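Local coordinates for Alpha/beta hydrolase fold-3 domain protein (Sulfolobus islandicus, PDB 5LK6) that probably hydrolyses carboxylic ester bonds, as a thermostable lipase or carboxylesterase of the alpha/beta hydrolase fold, at residues A[31-39]-A[276-284]; A[93-103]-A[290-301]. One frame throughout, in Å; residues are numbered along the deposited sequence.

Following the chain from the N terminus, the first of the four segments lies at the end of helix 24-36; interaction 1 lays it and the turn after it against the loop 276-284, closing a span of 236 residues. Interaction 2 begins later, on helix 91-101, and brings it against helix 285-302, closing a span of 186 residues. The segments alternate along the chain, so the two closures cross rather than nest. Both end in one continuous piece of chain, the loop after strand 272-273 and the helix it leads into. The two contacts touch: Leu-277 and Phe-280 of interaction 1 pack against Leu-93, Ile-290 and Ile-293 of interaction 2.

Interaction 1: A[31-39]-A[276-284]; sequences FRQLASAAP and FLSFFPLIE
Apolar side chains and two bridging waters join the last turns of helix 24-36, with the residues that follow it, to the loop between strand 272-273 and helix 285-302. Phe-279 brings CE1 and CZ against the helix: CE1 lies 3.9 Å from CB of Leu-34, and CZ meets Phe-31 CE1 at 4.1 Å, the two side chains crossing at a slant. Phe-31 reaches across because its CG stands anti to the backbone N (chi1 173°), and a long flat side chain suits this span. The methyl of Ala-35 lies over one face of the Phe-31 ring. Two waters bridge Ser-278 O to the helix carbonyls, one reaching Leu-34 O and the other Ala-35 O. They link oxygens that, all being acceptors, could not bond to one another directly. Past the helix, Ala-38 turns its small CB into the loop, 3.6 Å from CG of Pro-281 and 3.8 Å from CZ of Phe-280, a fit that a methyl group allows. Pro-39 and Pro-281 lie alongside, running opposite ways, while the Phe-280 ring has Pro-281 CD over one face. The loop follows His-274 of a probable Ser-His-Asp triad, and the Ser-278 side chain lies near that site without touching it. Around the contact, Phe-15 meets Phe-279 edge to face. Ala-38 rests on Pro-92 of helix 91-101; from the loop, Leu-277 touches Leu-93 of that same helix, and Phe-280 packs on Arg-287 and Ile-290 of helix 285-302.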
loop_
_atom_site.group_PDB
_atom_site.type_symbol
_atom_site.label_atom_id
_atom_site.label_comp_id
_atom_site.label_asym_id
_atom_site.label_seq_id
_atom_site.Cartn_x
_atom_site.Cartn_y
_atom_site.Cartn_z
ATOM N N PHE A 31 -26.970 2.961 3.106
ATOM C CA PHE A 31 -25.651 2.821 2.517
ATOM C C PHE A 31 -25.466 3.760 1.307
ATOM O O PHE A 31 -24.396 4.347 1.177
ATOM C CB PHE A 31 -25.321 1.372 2.169
ATOM C CG PHE A 31 -24.042 1.223 1.426
ATOM C CD1 PHE A 31 -22.833 1.184 2.116
ATOM C CD2 PHE A 31 -24.037 1.222 0.041
ATOM C CE1 PHE A 31 -21.637 1.120 1.439
ATOM C CE2 PHE A 31 -22.852 1.179 -0.655
ATOM C CZ PHE A 31 -21.652 1.109 0.051
ATOM N N ARG A 32 -26.477 3.859 0.425
ATOM C CA ARG A 32 -26.537 4.898 -0.645
ATOM C C ARG A 32 -26.195 6.289 -0.132
ATOM O O ARG A 32 -25.408 6.944 -0.790
ATOM C CB ARG A 32 -27.924 5.030 -1.307
ATOM C CG ARG A 32 -28.141 4.325 -2.622
ATOM C CD ARG A 32 -29.118 5.072 -3.538
ATOM N NE ARG A 32 -29.370 4.258 -4.743
ATOM C CZ ARG A 32 -29.477 4.679 -6.029
ATOM N NH1 ARG A 32 -29.348 5.978 -6.394
ATOM N NH2 ARG A 32 -29.715 3.751 -6.979
ATOM N N GLN A 33 -26.802 6.724 0.988
ATOM C CA GLN A 33 -26.565 8.050 1.547
ATOM C C GLN A 33 -25.142 8.206 2.016
ATOM O O GLN A 33 -24.525 9.215 1.729
ATOM C CB GLN A 33 -27.411 8.341 2.771
ATOM C CG GLN A 33 -28.784 8.925 2.505
ATOM C CD GLN A 33 -29.869 8.605 3.604
ATOM O OE1 GLN A 33 -29.603 8.093 4.742
ATOM N NE2 GLN A 33 -31.116 8.886 3.230
ATOM N N LEU A 34 -24.638 7.243 2.796
ATOM C CA LEU A 34 -23.251 7.314 3.285
ATOM C C LEU A 34 -22.189 7.366 2.164
ATOM O O LEU A 34 -21.194 8.062 2.302
ATOM C CB LEU A 34 -22.941 6.161 4.242
ATOM C CG LEU A 34 -23.724 6.198 5.561
ATOM C CD1 LEU A 34 -23.307 4.991 6.400
ATOM C CD2 LEU A 34 -23.571 7.508 6.341
ATOM N N ALA A 35 -22.412 6.631 1.079
ATOM C CA ALA A 35 -21.464 6.537 0.016
ATOM C C ALA A 35 -21.575 7.655 -1.010
ATOM O O ALA A 35 -20.596 7.947 -1.700
ATOM C CB ALA A 35 -21.629 5.220 -0.668
ATOM N N SER A 36 -22.762 8.217 -1.155
ATOM C CA SER A 36 -23.002 9.472 -1.945
ATOM C C SER A 36 -22.398 10.729 -1.357
ATOM O O SER A 36 -22.217 11.676 -2.066
ATOM C CB SER A 36 -24.504 9.757 -2.088
ATOM O OG SER A 36 -25.049 8.688 -2.836
ATOM N N ALA A 37 -22.121 10.766 -0.067
ATOM C CA ALA A 37 -21.386 11.880 0.518
ATOM C C ALA A 37 -20.022 12.155 -0.140
ATOM O O ALA A 37 -19.485 13.218 0.008
ATOM C CB ALA A 37 -21.188 11.656 2.031
ATOM N N ALA A 38 -19.421 11.185 -0.791
ATOM C CA ALA A 38 -18.166 11.425 -1.500
ATOM C C ALA A 38 -18.396 12.294 -2.761
ATOM O O ALA A 38 -19.349 12.102 -3.464
ATOM C CB ALA A 38 -17.457 10.102 -1.844
ATOM N N PRO A 39 -17.506 13.248 -3.034
ATOM C CA PRO A 39 -17.548 13.883 -4.343
ATOM C C PRO A 39 -17.224 12.927 -5.512
ATOM O O PRO A 39 -16.600 11.872 -5.351
ATOM C CB PRO A 39 -16.438 14.928 -4.224
ATOM C CG PRO A 39 -15.411 14.231 -3.357
ATOM C CD PRO A 39 -16.319 13.705 -2.272
ATOM N N PHE A 276 -13.373 0.889 4.173
ATOM C CA PHE A 276 -12.803 2.212 4.236
ATOM C C PHE A 276 -12.624 2.953 2.877
ATOM O O PHE A 276 -12.617 4.169 2.872
ATOM C CB PHE A 276 -11.492 2.250 5.095
ATOM C CG PHE A 276 -10.259 1.644 4.443
ATOM C CD1 PHE A 276 -10.057 0.274 4.410
ATOM C CD2 PHE A 276 -9.256 2.461 3.944
ATOM C CE1 PHE A 276 -8.937 -0.272 3.838
ATOM C CE2 PHE A 276 -8.117 1.918 3.350
ATOM C CZ PHE A 276 -7.963 0.538 3.293
ATOM N N LEU A 277 -12.471 2.244 1.751
ATOM C CA LEU A 277 -12.410 2.911 0.445
ATOM C C LEU A 277 -13.737 3.623 0.075
ATOM O O LEU A 277 -13.700 4.632 -0.597
ATOM C CB LEU A 277 -12.027 1.949 -0.694
ATOM C CG LEU A 277 -10.529 1.662 -0.834
ATOM C CD1 LEU A 277 -10.031 0.747 0.275
ATOM C CD2 LEU A 277 -10.233 1.072 -2.218
ATOM N N SER A 278 -14.888 3.084 0.506
ATOM C CA SER A 278 -16.171 3.701 0.194
ATOM C C SER A 278 -16.291 5.078 0.903
ATOM O O SER A 278 -17.071 5.947 0.466
ATOM C CB SER A 278 -17.348 2.762 0.550
ATOM O OG SER A 278 -17.348 1.546 -0.183
ATOM N N PHE A 279 -15.503 5.274 1.971
ATOM C CA PHE A 279 -15.573 6.473 2.799
ATOM C C PHE A 279 -14.264 7.203 2.792
ATOM O O PHE A 279 -13.858 7.817 3.804
ATOM C CB PHE A 279 -16.024 6.110 4.204
ATOM C CG PHE A 279 -17.160 5.189 4.185
ATOM C CD1 PHE A 279 -18.323 5.576 3.607
ATOM C CD2 PHE A 279 -17.028 3.860 4.617
ATOM C CE1 PHE A 279 -19.393 4.666 3.510
ATOM C CE2 PHE A 279 -18.084 2.958 4.542
ATOM C CZ PHE A 279 -19.273 3.364 3.985
ATOM N N PHE A 280 -13.657 7.227 1.609
ATOM C CA PHE A 280 -12.363 7.893 1.436
ATOM C C PHE A 280 -12.309 9.373 1.840
ATOM O O PHE A 280 -11.266 9.800 2.256
ATOM C CB PHE A 280 -11.779 7.673 0.029
ATOM C CG PHE A 280 -12.573 8.314 -1.099
ATOM C CD1 PHE A 280 -12.389 9.657 -1.422
ATOM C CD2 PHE A 280 -13.444 7.557 -1.880
ATOM C CE1 PHE A 280 -13.104 10.232 -2.481
ATOM C CE2 PHE A 280 -14.154 8.113 -2.923
ATOM C CZ PHE A 280 -13.994 9.456 -3.222
ATOM N N PRO A 281 -13.422 10.145 1.755
ATOM C CA PRO A 281 -13.324 11.531 2.238
ATOM C C PRO A 281 -13.160 11.671 3.734
ATOM O O PRO A 281 -12.540 12.608 4.174
ATOM C CB PRO A 281 -14.646 12.179 1.796
ATOM C CG PRO A 281 -15.233 11.267 0.801
ATOM C CD PRO A 281 -14.757 9.895 1.176
ATOM N N LEU A 282 -13.720 10.752 4.499
ATOM C CA LEU A 282 -13.588 10.740 5.956
ATOM C C LEU A 282 -12.378 9.937 6.447
ATOM O O LEU A 282 -11.955 10.086 7.554
ATOM C CB LEU A 282 -14.844 10.085 6.549
ATOM C CG LEU A 282 -16.102 10.881 6.906
ATOM C CD1 LEU A 282 -16.171 12.234 6.208
ATOM C CD2 LEU A 282 -17.357 10.028 6.652
ATOM N N ILE A 283 -11.890 9.010 5.648
ATOM C CA ILE A 283 -10.841 8.078 6.066
ATOM C C ILE A 283 -9.761 8.197 4.994
ATOM O O ILE A 283 -9.807 7.491 3.984
ATOM C CB ILE A 283 -11.428 6.631 6.166
ATOM C CG1 ILE A 283 -12.539 6.585 7.191
ATOM C CG2 ILE A 283 -10.371 5.637 6.557
ATOM C CD1 ILE A 283 -13.144 5.204 7.420
ATOM N N GLU A 284 -8.852 9.145 5.194
ATOM C CA GLU A 284 -7.782 9.482 4.242
ATOM C C GLU A 284 -7.056 8.225 3.702
ATOM O O GLU A 284 -6.683 8.175 2.538
ATOM C CB GLU A 284 -6.811 10.568 4.870
ATOM C CG GLU A 284 -5.384 10.855 4.256
ATOM C CD GLU A 284 -5.313 11.959 3.143
ATOM O OE1 GLU A 284 -6.405 12.514 2.788
ATOM O OE2 GLU A 284 -4.165 12.277 2.618
HETATM O O HOH W 1 -18.529 8.197 1.016
HETATM O O HOH W 2 -18.186 6.635 -1.915
#

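Interaction 2: A[93-103]-A[290-301]. With SO4 (sulfate ion), chain F; SO4 (sulfate ion), chain H.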
loop_
_atom_site.group_PDB
_atom_site.type_symbol
_atom_site.label_atom_id
_atom_site.label_comp_id
_atom_site.label_asym_id
_atom_site.label_seq_id
_atom_site.Cartn_x
_atom_site.Cartn_y
_atom_site.Cartn_z
ATOM N N LEU A 93 -16.545 6.043 -5.895
ATOM C CA LEU A 93 -15.354 5.221 -5.845
ATOM C C LEU A 93 -14.874 4.836 -7.245
ATOM O O LEU A 93 -13.675 4.818 -7.500
ATOM C CB LEU A 93 -15.637 3.980 -5.000
ATOM C CG LEU A 93 -14.546 2.928 -4.894
ATOM C CD1 LEU A 93 -13.274 3.483 -4.303
ATOM C CD2 LEU A 93 -15.075 1.782 -4.045
ATOM N N CYS A 94 -15.806 4.488 -8.127
ATOM C CA CYS A 94 -15.433 3.950 -9.417
ATOM C C CYS A 94 -14.831 5.057 -10.225
ATOM O O CYS A 94 -13.884 4.831 -10.946
ATOM C CB CYS A 94 -16.609 3.359 -10.163
ATOM S SG CYS A 94 -17.027 1.707 -9.581
ATOM N N ARG A 95 -15.371 6.258 -10.064
ATOM C CA ARG A 95 -14.779 7.451 -10.688
ATOM C C ARG A 95 -13.371 7.663 -10.240
ATOM O O ARG A 95 -12.528 7.924 -11.052
ATOM C CB ARG A 95 -15.585 8.720 -10.373
ATOM C CG ARG A 95 -16.835 8.876 -11.230
ATOM C CD ARG A 95 -17.714 9.981 -10.656
ATOM N NE ARG A 95 -18.841 10.202 -11.561
ATOM C CZ ARG A 95 -18.793 10.890 -12.705
ATOM N NH1 ARG A 95 -17.692 11.507 -13.124
ATOM N NH2 ARG A 95 -19.883 10.951 -13.438
ATOM N N ALA A 96 -13.139 7.543 -8.931
ATOM C CA ALA A 96 -11.831 7.751 -8.327
ATOM C C ALA A 96 -10.834 6.698 -8.761
ATOM O O ALA A 96 -9.674 7.006 -8.997
ATOM C CB ALA A 96 -11.929 7.789 -6.816
ATOM N N ILE A 97 -11.275 5.454 -8.881
ATOM C CA ILE A 97 -10.382 4.439 -9.450
ATOM C C ILE A 97 -10.020 4.769 -10.907
ATOM O O ILE A 97 -8.857 4.683 -11.296
ATOM C CB ILE A 97 -11.020 3.065 -9.322
ATOM C CG1 ILE A 97 -11.028 2.717 -7.845
ATOM C CG2 ILE A 97 -10.298 2.031 -10.157
ATOM C CD1 ILE A 97 -11.887 1.534 -7.538
ATOM N N THR A 98 -11.031 5.184 -11.675
ATOM C CA THR A 98 -10.888 5.514 -13.088
ATOM C C THR A 98 -9.797 6.547 -13.290
ATOM O O THR A 98 -8.849 6.312 -14.021
ATOM C CB THR A 98 -12.221 5.993 -13.709
ATOM O OG1 THR A 98 -13.212 4.995 -13.491
ATOM C CG2 THR A 98 -12.105 6.163 -15.246
ATOM N N ASN A 99 -9.942 7.669 -12.614
ATOM C CA ASN A 99 -8.978 8.746 -12.674
ATOM C C ASN A 99 -7.594 8.333 -12.118
ATOM O O ASN A 99 -6.605 8.773 -12.647
ATOM C CB ASN A 99 -9.578 10.005 -12.029
ATOM C CG ASN A 99 -8.531 10.976 -11.578
ATOM O OD1 ASN A 99 -7.881 10.795 -10.549
ATOM N ND2 ASN A 99 -8.356 12.013 -12.341
ATOM N N ALA A 100 -7.522 7.437 -11.139
ATOM C CA ALA A 100 -6.243 6.853 -10.684
ATOM C C ALA A 100 -5.604 5.791 -11.586
ATOM O O ALA A 100 -4.385 5.655 -11.554
ATOM C CB ALA A 100 -6.361 6.278 -9.268
ATOM N N CYS A 101 -6.385 5.015 -12.335
ATOM C CA CYS A 101 -5.830 3.944 -13.151
ATOM C C CYS A 101 -5.617 4.353 -14.633
ATOM O O CYS A 101 -4.969 3.604 -15.405
ATOM C CB CYS A 101 -6.722 2.674 -13.072
ATOM S SG CYS A 101 -8.316 2.794 -13.956
ATOM N N ASN A 102 -6.178 5.495 -15.037
ATOM C CA ASN A 102 -6.233 5.908 -16.458
ATOM C C ASN A 102 -6.685 4.721 -17.357
ATOM O O ASN A 102 -6.125 4.417 -18.421
ATOM C CB ASN A 102 -4.891 6.542 -16.906
ATOM C CG ASN A 102 -4.677 7.972 -16.359
ATOM O OD1 ASN A 102 -5.609 8.765 -16.077
ATOM N ND2 ASN A 102 -3.430 8.299 -16.199
ATOM N N CYS A 103 -7.724 4.053 -16.888
ATOM C CA CYS A 103 -8.226 2.874 -17.539
ATOM C C CYS A 103 -9.749 2.946 -17.595
ATOM O O CYS A 103 -10.384 3.826 -16.970
ATOM C CB CYS A 103 -7.674 1.603 -16.853
ATOM S SG CYS A 103 -8.469 1.160 -15.299
ATOM N N ILE A 290 -6.756 3.833 -2.938
ATOM C CA ILE A 290 -7.166 4.114 -4.324
ATOM C C ILE A 290 -5.938 4.397 -5.206
ATOM O O ILE A 290 -5.811 3.840 -6.291
ATOM C CB ILE A 290 -8.194 5.251 -4.405
ATOM C CG1 ILE A 290 -9.512 4.752 -3.827
ATOM C CG2 ILE A 290 -8.416 5.675 -5.857
ATOM C CD1 ILE A 290 -10.459 5.850 -3.346
ATOM N N SER A 291 -5.046 5.236 -4.703
ATOM C CA SER A 291 -3.766 5.449 -5.313
ATOM C C SER A 291 -2.993 4.158 -5.557
ATOM O O SER A 291 -2.478 3.952 -6.653
ATOM C CB SER A 291 -2.926 6.352 -4.430
ATOM O OG SER A 291 -3.352 7.684 -4.485
ATOM N N LEU A 292 -2.920 3.266 -4.564
ATOM C CA LEU A 292 -2.226 1.958 -4.769
ATOM C C LEU A 292 -2.808 1.180 -5.942
ATOM O O LEU A 292 -2.085 0.732 -6.811
ATOM C CB LEU A 292 -2.247 1.101 -3.505
ATOM C CG LEU A 292 -1.503 -0.244 -3.526
ATOM C CD1 LEU A 292 -0.041 -0.022 -3.806
ATOM C CD2 LEU A 292 -1.664 -0.867 -2.170
ATOM N N ILE A 293 -4.123 1.120 -5.963
ATOM C CA ILE A 293 -4.862 0.405 -6.957
ATOM C C ILE A 293 -4.583 0.990 -8.341
ATOM O O ILE A 293 -4.270 0.263 -9.306
ATOM C CB ILE A 293 -6.378 0.405 -6.616
ATOM C CG1 ILE A 293 -6.613 -0.485 -5.391
ATOM C CG2 ILE A 293 -7.215 -0.122 -7.783
ATOM C CD1 ILE A 293 -7.966 -0.296 -4.738
ATOM N N GLY A 294 -4.702 2.300 -8.438
ATOM C CA GLY A 294 -4.485 2.973 -9.708
ATOM C C GLY A 294 -3.071 2.750 -10.293
ATOM O O GLY A 294 -2.905 2.371 -11.455
ATOM N N SER A 295 -2.067 2.943 -9.465
ATOM C CA SER A 295 -0.711 2.935 -9.944
ATOM C C SER A 295 -0.266 1.470 -10.211
ATOM O O SER A 295 0.535 1.224 -11.104
ATOM C CB SER A 295 0.225 3.775 -9.017
ATOM O OG SER A 295 0.334 3.232 -7.712
ATOM N N VAL A 296 -0.800 0.504 -9.489
ATOM C CA VAL A 296 -0.548 -0.876 -9.856
ATOM C C VAL A 296 -1.175 -1.180 -11.225
ATOM O O VAL A 296 -0.528 -1.772 -12.069
ATOM C CB VAL A 296 -1.013 -1.835 -8.746
ATOM C CG1 VAL A 296 -1.136 -3.268 -9.196
ATOM C CG2 VAL A 296 -0.045 -1.784 -7.609
ATOM N N LEU A 297 -2.410 -0.761 -11.463
ATOM C CA LEU A 297 -3.048 -1.013 -12.771
ATOM C C LEU A 297 -2.303 -0.270 -13.918
ATOM O O LEU A 297 -2.139 -0.829 -15.001
ATOM C CB LEU A 297 -4.556 -0.650 -12.764
ATOM C CG LEU A 297 -5.472 -1.649 -12.055
ATOM C CD1 LEU A 297 -6.836 -1.060 -11.799
ATOM C CD2 LEU A 297 -5.591 -2.922 -12.851
ATOM N N ARG A 298 -1.858 0.972 -13.679
ATOM C CA ARG A 298 -1.060 1.682 -14.670
ATOM C C ARG A 298 0.186 0.894 -15.080
ATOM O O ARG A 298 0.470 0.818 -16.267
ATOM C CB ARG A 298 -0.662 3.058 -14.205
ATOM C CG ARG A 298 -1.782 4.075 -14.303
ATOM C CD ARG A 298 -1.259 5.468 -14.045
ATOM N NE ARG A 298 -2.277 6.365 -13.525
ATOM C CZ ARG A 298 -2.145 7.698 -13.384
ATOM N NH1 ARG A 298 -1.044 8.354 -13.784
ATOM N NH2 ARG A 298 -3.168 8.396 -12.905
ATOM N N ARG A 299 0.889 0.275 -14.138
ATOM C CA ARG A 299 2.024 -0.529 -14.501
ATOM C C ARG A 299 1.595 -1.726 -15.348
ATOM O O ARG A 299 2.225 -1.971 -16.376
ATOM C CB ARG A 299 2.852 -1.020 -13.319
ATOM C CG ARG A 299 3.644 0.075 -12.602
ATOM C CD ARG A 299 4.968 -0.468 -12.041
ATOM N NE ARG A 299 4.911 -1.896 -11.652
ATOM C CZ ARG A 299 4.351 -2.394 -10.535
ATOM N NH1 ARG A 299 3.721 -1.595 -9.604
ATOM N NH2 ARG A 299 4.424 -3.730 -10.357
ATOM N N THR A 300 0.546 -2.453 -14.971
ATOM C CA THR A 300 0.372 -3.726 -15.615
ATOM C C THR A 300 -0.309 -3.473 -16.973
ATOM O O THR A 300 -0.125 -4.261 -17.870
ATOM C CB THR A 300 -0.251 -4.857 -14.735
ATOM O OG1 THR A 300 -1.580 -5.178 -15.158
ATOM C CG2 THR A 300 -0.234 -4.522 -13.248
ATOM N N PHE A 301 -1.007 -2.355 -17.166
ATOM C CA PHE A 301 -1.578 -2.045 -18.478
ATOM C C PHE A 301 -0.629 -1.306 -19.436
ATOM O O PHE A 301 -0.615 -1.586 -20.621
ATOM C CB PHE A 301 -2.830 -1.191 -18.340
ATOM C CG PHE A 301 -4.059 -1.935 -17.843
ATOM C CD1 PHE A 301 -4.374 -3.235 -18.292
ATOM C CD2 PHE A 301 -4.961 -1.284 -16.961
ATOM C CE1 PHE A 301 -5.536 -3.867 -17.865
ATOM C CE2 PHE A 301 -6.081 -1.918 -16.518
ATOM C CZ PHE A 301 -6.381 -3.210 -16.977
HETATM S S SO4 F . -1.422 11.756 -12.799
HETATM O O1 SO4 F . -2.467 12.700 -13.261
HETATM O O2 SO4 F . -0.700 11.262 -14.058
HETATM O O3 SO4 F . -0.587 12.426 -11.771
HETATM O O4 SO4 F . -2.020 10.680 -11.991
HETATM S S SO4 H . 2.399 7.671 -15.340
HETATM O O1 SO4 H . 3.453 8.650 -15.744
HETATM O O2 SO4 H . 1.116 8.285 -15.762
HETATM O O3 SO4 H . 2.411 7.596 -13.885
HETATM O O4 SO4 H . 2.583 6.226 -15.733
#
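A knob-into-hole contact, with Ile-290 as the knob, joins helices 91-101 and 285-302 of the alpha/beta hydrolase fold; the axes of 93-101 and 290-301 approach to 7.8 Å and cross at -43°. Ile-290 sits among Leu-93, Ala-96, Ile-97 and Ala-100; its CD1 meets CD1 of Leu-93 at 3.8 Å, and the small alanines accommodate its CG2 branch. Gly-294 suits the close approach, since a side chain there would run into the carbonyl oxygen of Ala-100, which instead lies 3.3 Å from Gly-294 CA.

That oxygen, near the end of its helix, is taken up by Arg-298, whose long chain, extended from CG to NE, reaches it. NE donates to Ala-100 O at 3.0 Å from above the carbonyl plane, and NH2 adds a weak bond to the same atom. Two sulfates, probably from the crystallisation liquor, occupy other N-H groups: NH1 bonds O2 of each, the one of chain F nearly straight at 161°, and NH2 bonds O4 of that ion at 2.7 Å. ND2 of Asn-102 lies over one face of the guanidinium, unbonded, since both groups are donors; the planes are 27° apart. With an alanine here, Ala-100 O would probably lose its NE and NH2 donors and the sulfates their positive partner.

Other polar groups are also satisfied: Thr-98 OG1 donates to Cys-94 O, Asn-102 O is hydrogen-bonded with Tyr-302 OH, and Arg-299 forms salt bridges to Asp-288 and Glu-284 of the second subunit. Beyond the helix end, Asn-102 takes positive phi, and the Cys-101 to Cys-103 disulfide staples the turn. Cys-101 CB packs on Leu-297, and Cys-103 CB lies 3.9 Å from CE2 of Phe-301.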